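Local atomic coordinates of glycosyl hydrolase (Rhizobium leguminosarum bv. trifolii, PDB entry 5NDX), a protein that probably hydrolyses O-glycosyl bonds as a family 39 glycoside hydrolase, being a bacterial orthologue of human alpha-L-iduronidase. Residues V9-E13 against V430-V434. The protein carries 2 engineered substitutions. Residue numbers count along the deposited sequence, not the author numbering.
Sequences VDASE and VSGLV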
loop_
_atom_site.group_PDB
_atom_site.type_symbol
_atom_site.label_atom_id
_atom_site.label_comp_id
_atom_site.label_asym_id
_atom_site.label_seq_id
_atom_site.Cartn_x
_atom_site.Cartn_y
_atom_site.Cartn_z
ATOM N N VAL A 9 15.428 -10.362 -20.536
ATOM C CA VAL A 9 14.025 -10.027 -20.581
ATOM C C VAL A 9 13.719 -9.574 -22.007
ATOM O O VAL A 9 14.336 -8.614 -22.503
ATOM C CB VAL A 9 13.710 -8.894 -19.624
ATOM C CG1 VAL A 9 12.281 -8.433 -19.763
ATOM C CG2 VAL A 9 13.939 -9.337 -18.169
ATOM N N ASP A 10 12.769 -10.240 -22.643
ATOM C CA ASP A 10 12.415 -9.870 -24.006
ATOM C C ASP A 10 11.133 -9.073 -24.057
ATOM O O ASP A 10 10.047 -9.605 -23.956
ATOM C CB ASP A 10 12.358 -11.107 -24.904
ATOM C CG ASP A 10 12.107 -10.747 -26.402
ATOM O OD1 ASP A 10 11.879 -9.570 -26.807
ATOM O OD2 ASP A 10 12.164 -11.716 -27.156
ATOM N N ALA A 11 11.289 -7.776 -24.212
ATOM C CA ALA A 11 10.151 -6.855 -24.225
ATOM C C ALA A 11 9.223 -7.026 -25.436
ATOM O O ALA A 11 8.077 -6.545 -25.393
ATOM C CB ALA A 11 10.655 -5.421 -24.230
ATOM N N SER A 12 9.710 -7.666 -26.508
ATOM C CA SER A 12 8.887 -7.875 -27.711
ATOM C C SER A 12 8.021 -9.105 -27.538
ATOM O O SER A 12 7.197 -9.372 -28.386
ATOM C CB SER A 12 9.760 -8.000 -28.979
ATOM O OG SER A 12 10.473 -9.238 -28.984
ATOM N N GLU A 13 8.199 -9.880 -26.471
ATOM C CA GLU A 13 7.367 -11.029 -26.304
ATOM C C GLU A 13 6.456 -11.028 -25.047
ATOM O O GLU A 13 6.905 -11.368 -23.929
ATOM C CB GLU A 13 8.234 -12.256 -26.324
ATOM C CG GLU A 13 7.378 -13.499 -26.144
ATOM C CD GLU A 13 7.742 -14.572 -27.119
ATOM O OE1 GLU A 13 7.808 -14.245 -28.348
ATOM O OE2 GLU A 13 7.967 -15.704 -26.631
ATOM N N VAL A 430 18.027 -6.512 -21.583
ATOM C CA VAL A 430 16.665 -6.314 -22.035
ATOM C C VAL A 430 16.761 -6.173 -23.567
ATOM O O VAL A 430 17.467 -5.306 -24.057
ATOM C CB VAL A 430 16.009 -5.065 -21.452
ATOM C CG1 VAL A 430 14.575 -4.929 -21.974
ATOM C CG2 VAL A 430 15.989 -5.106 -19.937
ATOM N N SER A 431 16.043 -7.018 -24.285
ATOM C CA SER A 431 16.006 -6.974 -25.740
ATOM C C SER A 431 14.589 -6.735 -26.231
ATOM O O SER A 431 13.650 -6.630 -25.460
ATOM C CB SER A 431 16.546 -8.299 -26.305
ATOM O OG SER A 431 15.726 -9.355 -25.887
ATOM N N GLY A 432 14.452 -6.624 -27.545
ATOM C CA GLY A 432 13.139 -6.463 -28.186
ATOM C C GLY A 432 12.579 -5.082 -27.991
ATOM O O GLY A 432 11.388 -4.914 -28.047
ATOM N N LEU A 433 13.418 -4.083 -27.710
ATOM C CA LEU A 433 12.887 -2.727 -27.477
ATOM C C LEU A 433 12.744 -2.101 -28.864
ATOM O O LEU A 433 13.438 -2.511 -29.779
ATOM C CB LEU A 433 13.874 -1.868 -26.681
ATOM C CG LEU A 433 14.144 -2.281 -25.212
ATOM C CD1 LEU A 433 15.406 -1.600 -24.712
ATOM C CD2 LEU A 433 12.953 -1.983 -24.356
ATOM N N VAL A 434 11.937 -1.065 -28.984
ATOM C CA VAL A 434 11.841 -0.321 -30.239
ATOM C C VAL A 434 13.079 0.548 -30.386
ATOM O O VAL A 434 13.373 1.351 -29.492
ATOM C CB VAL A 434 10.619 0.605 -30.258
ATOM C CG1 VAL A 434 10.606 1.434 -31.560
ATOM C CG2 VAL A 434 9.354 -0.223 -30.074
#
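Strands 4-10 and 422-431 run side by side and parallel, and this contact is where their pairing ends and the chain of 9-13 turns a corner. Strand 4-10 is inserted between strands 378-385 and 422-431 of a mixed sheet, tying the start of the chain to a β-domain built from residues that follow the TIM barrel. Val9, Ala11 and Gly432 lose the most surface here. Val9 pairs with Val430, their CA atoms 4.8 Å apart. Beta-branched valines suit such extended, buried positions: both side chains lie on one face of the sheet, Val9 CB 4.4 Å from Val430 CG2, and both touch Ile409 of strand 407-413.

Ser431 straddles Asp10 in the last bridge before the turn: Ser431 N donates to Val9 O (2.9 Å), and Ser431 O accepts from Ala11 N (2.9 Å). A type I turn from Asp10 to Glu13 follows. Ala11 points its small methyl toward the partner, with CB 4.1 Å from Leu433 CD2, and also meets Val407. The carboxylate of Asp10 steadies the turn, since Asp10 OD1 accepts from Ser12 N (2.9 Å), an Asx turn, and from Ser12 OG (2.6 Å).

Gly432, just after the strand, has phi 74°, a left-handed conformation that costs other residues more. A CB would point at the turn and clash with Asp10 OD1 and Ser12 N, so the absence of a side chain lets the two chains stay close, with CA atoms of Ser12 and Gly432 4.5 Å apart.

Away from the ligand pockets, the join thus relies on backbone hydrogen bonds between the segments, backed by small apolar contacts, while the hydrogen bonds of the Asp10 carboxylate shape its own turn.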